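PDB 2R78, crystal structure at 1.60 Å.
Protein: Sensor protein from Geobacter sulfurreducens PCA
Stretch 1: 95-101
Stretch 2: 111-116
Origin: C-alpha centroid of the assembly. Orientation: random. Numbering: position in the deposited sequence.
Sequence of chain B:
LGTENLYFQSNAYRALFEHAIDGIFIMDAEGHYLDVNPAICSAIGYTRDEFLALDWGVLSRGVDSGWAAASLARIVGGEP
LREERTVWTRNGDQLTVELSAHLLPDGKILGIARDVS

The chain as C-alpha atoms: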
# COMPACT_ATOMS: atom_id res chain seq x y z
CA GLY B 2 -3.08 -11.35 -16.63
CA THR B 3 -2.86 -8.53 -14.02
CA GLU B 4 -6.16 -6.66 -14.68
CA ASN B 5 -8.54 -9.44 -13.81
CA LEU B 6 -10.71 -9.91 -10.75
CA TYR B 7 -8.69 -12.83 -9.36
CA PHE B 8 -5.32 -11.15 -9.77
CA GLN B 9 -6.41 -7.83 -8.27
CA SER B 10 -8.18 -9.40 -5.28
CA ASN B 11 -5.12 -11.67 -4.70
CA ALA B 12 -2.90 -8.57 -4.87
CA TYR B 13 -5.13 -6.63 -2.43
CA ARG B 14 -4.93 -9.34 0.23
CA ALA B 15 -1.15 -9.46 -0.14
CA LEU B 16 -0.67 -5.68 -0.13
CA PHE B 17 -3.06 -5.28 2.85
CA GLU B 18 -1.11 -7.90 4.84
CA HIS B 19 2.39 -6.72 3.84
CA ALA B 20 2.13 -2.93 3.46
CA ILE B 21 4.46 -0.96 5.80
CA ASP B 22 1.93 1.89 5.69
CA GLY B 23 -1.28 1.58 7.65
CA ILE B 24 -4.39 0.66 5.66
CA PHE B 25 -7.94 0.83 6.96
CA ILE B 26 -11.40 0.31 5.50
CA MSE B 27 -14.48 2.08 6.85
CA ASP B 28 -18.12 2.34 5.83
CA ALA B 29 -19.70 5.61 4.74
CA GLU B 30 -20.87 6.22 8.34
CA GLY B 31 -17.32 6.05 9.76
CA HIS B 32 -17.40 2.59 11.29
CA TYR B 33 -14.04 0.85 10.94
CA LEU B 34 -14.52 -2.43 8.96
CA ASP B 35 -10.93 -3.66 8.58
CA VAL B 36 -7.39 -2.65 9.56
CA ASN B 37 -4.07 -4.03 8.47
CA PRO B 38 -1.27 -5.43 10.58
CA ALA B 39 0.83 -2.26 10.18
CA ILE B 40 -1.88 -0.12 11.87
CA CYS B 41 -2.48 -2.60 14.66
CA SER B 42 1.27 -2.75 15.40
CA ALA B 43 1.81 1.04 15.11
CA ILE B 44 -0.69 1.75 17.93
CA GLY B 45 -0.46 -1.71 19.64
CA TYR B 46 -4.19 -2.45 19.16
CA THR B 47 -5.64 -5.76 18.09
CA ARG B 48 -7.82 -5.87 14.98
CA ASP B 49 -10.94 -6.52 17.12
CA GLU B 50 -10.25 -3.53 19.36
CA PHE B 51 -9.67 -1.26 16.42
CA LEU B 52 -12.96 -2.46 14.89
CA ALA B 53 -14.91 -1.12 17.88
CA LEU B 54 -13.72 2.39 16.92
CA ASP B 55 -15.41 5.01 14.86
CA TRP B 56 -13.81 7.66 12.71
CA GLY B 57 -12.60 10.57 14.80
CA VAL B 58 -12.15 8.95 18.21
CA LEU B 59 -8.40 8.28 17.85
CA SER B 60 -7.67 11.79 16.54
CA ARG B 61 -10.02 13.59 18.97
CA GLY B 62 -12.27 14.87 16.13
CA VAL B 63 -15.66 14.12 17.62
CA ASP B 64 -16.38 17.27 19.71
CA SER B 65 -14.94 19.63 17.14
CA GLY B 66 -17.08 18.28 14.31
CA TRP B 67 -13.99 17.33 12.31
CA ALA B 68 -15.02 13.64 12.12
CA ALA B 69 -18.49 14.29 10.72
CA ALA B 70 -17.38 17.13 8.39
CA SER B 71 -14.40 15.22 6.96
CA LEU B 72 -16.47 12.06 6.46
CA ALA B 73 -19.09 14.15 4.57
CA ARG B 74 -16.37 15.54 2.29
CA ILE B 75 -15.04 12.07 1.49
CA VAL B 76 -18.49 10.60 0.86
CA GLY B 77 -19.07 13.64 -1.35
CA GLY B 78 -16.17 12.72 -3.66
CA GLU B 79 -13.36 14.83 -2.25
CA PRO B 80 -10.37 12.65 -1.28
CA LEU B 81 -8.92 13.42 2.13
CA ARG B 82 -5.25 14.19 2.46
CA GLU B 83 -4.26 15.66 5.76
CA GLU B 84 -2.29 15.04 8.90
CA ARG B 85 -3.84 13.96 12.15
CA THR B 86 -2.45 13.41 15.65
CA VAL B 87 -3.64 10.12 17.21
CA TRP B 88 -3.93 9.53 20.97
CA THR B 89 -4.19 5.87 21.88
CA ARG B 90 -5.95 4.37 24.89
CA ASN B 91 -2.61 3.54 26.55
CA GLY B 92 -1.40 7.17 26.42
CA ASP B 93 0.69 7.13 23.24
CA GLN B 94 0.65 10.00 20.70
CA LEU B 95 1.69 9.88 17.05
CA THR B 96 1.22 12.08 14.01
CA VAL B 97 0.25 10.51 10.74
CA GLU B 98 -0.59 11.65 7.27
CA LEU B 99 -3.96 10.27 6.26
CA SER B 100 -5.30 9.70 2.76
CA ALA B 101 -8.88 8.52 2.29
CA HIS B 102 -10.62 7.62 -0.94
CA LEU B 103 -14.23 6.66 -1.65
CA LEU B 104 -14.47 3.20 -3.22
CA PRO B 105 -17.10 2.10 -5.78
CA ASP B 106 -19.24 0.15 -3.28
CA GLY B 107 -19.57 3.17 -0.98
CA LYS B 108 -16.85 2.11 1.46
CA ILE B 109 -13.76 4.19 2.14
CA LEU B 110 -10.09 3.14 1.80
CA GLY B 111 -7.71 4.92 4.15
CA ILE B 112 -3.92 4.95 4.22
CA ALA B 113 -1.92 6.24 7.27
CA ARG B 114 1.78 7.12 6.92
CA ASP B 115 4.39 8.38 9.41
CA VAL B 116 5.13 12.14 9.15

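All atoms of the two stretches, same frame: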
# COMPACT_ATOMS: atom_id res chain seq x y z
N LEU B 95 0.92 9.86 18.28
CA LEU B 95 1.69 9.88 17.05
C LEU B 95 0.99 10.74 16.04
O LEU B 95 -0.22 10.90 16.09
CB LEU B 95 1.91 8.50 16.47
CG LEU B 95 0.73 7.57 16.20
CD1 LEU B 95 1.18 6.37 15.34
CD2 LEU B 95 0.14 7.08 17.51
N THR B 96 1.77 11.25 15.09
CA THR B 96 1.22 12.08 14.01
C THR B 96 1.39 11.31 12.71
O THR B 96 2.46 10.78 12.41
CB THR B 96 1.85 13.46 13.93
OG1 THR B 96 1.58 14.13 15.17
CG2 THR B 96 1.26 14.27 12.81
N VAL B 97 0.29 11.21 12.00
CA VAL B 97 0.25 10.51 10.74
C VAL B 97 -0.33 11.35 9.64
O VAL B 97 -1.08 12.31 9.90
CB VAL B 97 -0.52 9.20 10.82
CG1 VAL B 97 0.13 8.27 11.86
CG2 VAL B 97 -2.00 9.43 11.14
N GLU B 98 0.07 11.05 8.41
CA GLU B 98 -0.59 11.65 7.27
C GLU B 98 -1.62 10.66 6.77
O GLU B 98 -1.27 9.52 6.43
CB GLU B 98 0.37 11.93 6.14
CG GLU B 98 -0.30 12.67 5.03
CD GLU B 98 0.58 12.80 3.82
OE1 GLU B 98 0.78 11.78 3.12
OE2 GLU B 98 1.06 13.93 3.59
N LEU B 99 -2.86 11.11 6.70
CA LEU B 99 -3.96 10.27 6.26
C LEU B 99 -4.34 10.60 4.81
O LEU B 99 -4.43 11.77 4.45
CB LEU B 99 -5.18 10.47 7.15
CG LEU B 99 -5.07 10.19 8.65
CD1 LEU B 99 -6.40 10.60 9.35
CD2 LEU B 99 -4.73 8.73 8.95
N SER B 100 -4.64 9.57 4.04
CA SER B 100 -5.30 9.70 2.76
C SER B 100 -6.56 8.84 2.84
O SER B 100 -6.55 7.79 3.50
CB SER B 100 -4.36 9.22 1.66
OG SER B 100 -3.20 10.07 1.71
N ALA B 101 -7.67 9.33 2.29
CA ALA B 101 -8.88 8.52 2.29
C ALA B 101 -9.59 8.73 0.98
O ALA B 101 -9.71 9.86 0.51
CB ALA B 101 -9.77 8.85 3.48
N GLY B 111 -8.64 3.98 3.56
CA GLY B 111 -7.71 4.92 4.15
C GLY B 111 -6.30 4.38 4.18
O GLY B 111 -6.08 3.17 4.36
N ILE B 112 -5.33 5.28 4.06
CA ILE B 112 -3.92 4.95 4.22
C ILE B 112 -3.36 5.92 5.28
O ILE B 112 -3.69 7.10 5.26
CB ILE B 112 -3.16 5.12 2.89
CG1 ILE B 112 -3.73 4.23 1.78
CG2 ILE B 112 -1.72 4.75 3.07
CD1 ILE B 112 -3.22 4.61 0.35
N ALA B 113 -2.56 5.41 6.21
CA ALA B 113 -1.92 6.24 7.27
C ALA B 113 -0.42 6.05 7.15
O ALA B 113 0.04 4.92 7.16
CB ALA B 113 -2.39 5.79 8.66
N ARG B 114 0.33 7.14 7.05
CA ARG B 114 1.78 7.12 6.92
C ARG B 114 2.42 7.92 8.06
O ARG B 114 1.90 8.95 8.50
CB ARG B 114 2.21 7.79 5.60
CG ARG B 114 1.71 7.12 4.32
CD ARG B 114 2.17 7.82 3.01
NE ARG B 114 3.63 8.05 2.92
CZ ARG B 114 4.53 7.17 2.43
NH1 ARG B 114 4.15 5.97 2.02
NH2 ARG B 114 5.82 7.48 2.39
N ASP B 115 3.60 7.50 8.51
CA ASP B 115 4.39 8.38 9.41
C ASP B 115 4.79 9.71 8.77
O ASP B 115 5.02 9.77 7.56
CB ASP B 115 5.64 7.66 9.88
CG ASP B 115 5.34 6.70 10.99
OD1 ASP B 115 4.72 7.15 12.00
OD2 ASP B 115 5.73 5.50 10.86
N VAL B 116 4.89 10.76 9.61
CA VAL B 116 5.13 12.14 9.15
C VAL B 116 5.64 13.09 10.23
O VAL B 116 4.99 13.34 11.26
CB VAL B 116 3.85 12.81 8.62
CG1 VAL B 116 3.07 11.83 7.72
CG2 VAL B 116 3.01 13.28 9.75
O HOH W 1 5.03 9.72 12.28
O HOH W 2 3.06 11.04 3.66

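Residues 95-101 and 111-115 are neighbouring antiparallel strands whose N-to-C directions diverge by 140°, and the contact buries 494 Å² in total. At its start, Leu 95 makes no contact with the second stretch. Thr 96 meets the far end of that stretch through its methyl group, with CG2 3.7 Å from Val 116 CG2. Its carbonyl is reached through a water, which donates to Thr 96 O (2.8 Å) and to Asp 115 OD1 (2.6 Å) and accepts from Val 116 N (2.9 Å). This water links the two stretches just before the first direct backbone hydrogen bonds, those of Glu 98 with Arg 114.

Val 97 pairs with Asp 115 without hydrogen bonds, and their side chains diverge. Val 97 CA instead lies 3.2 Å from Arg 114 O, a CA-H...O contact.

Glu 98 and Arg 114 form the first hydrogen-bonded pair, with Glu 98 N donating to Arg 114 O (2.8 Å) and Arg 114 N to Glu 98 O (2.9 Å). Their side chains share a sheet face but form no direct salt bridge; a water donates to Glu 98 OE1 (2.5 Å) and accepts from Arg 114 NE (3.1 Å). Glu 98 CB and Val 116 CG1 lie 3.1 Å apart, closer than a normal carbon-carbon contact, so this is crowding and not comfortable packing.

On the other face, Leu 99 lies opposite Ala 113. The end of the leucine side chain comes nearer to the second strand, placing CD2 3.8 Å from Ala 113 CB, while Leu 99 CA approaches Ile 112 O at 3.3 Å.

Ser 100 and Ile 112 repeat the hydrogen-bonded pattern: Ser 100 N donates to Ile 112 O (2.9 Å) and Ile 112 N to Ser 100 O (2.8 Å). Finally, Ala 101 faces Gly 111 in a non-hydrogen-bonded pair, where the CA atoms of Ala 101 and Gly 111 are 4.2 Å apart, the closest CA spacing in the register.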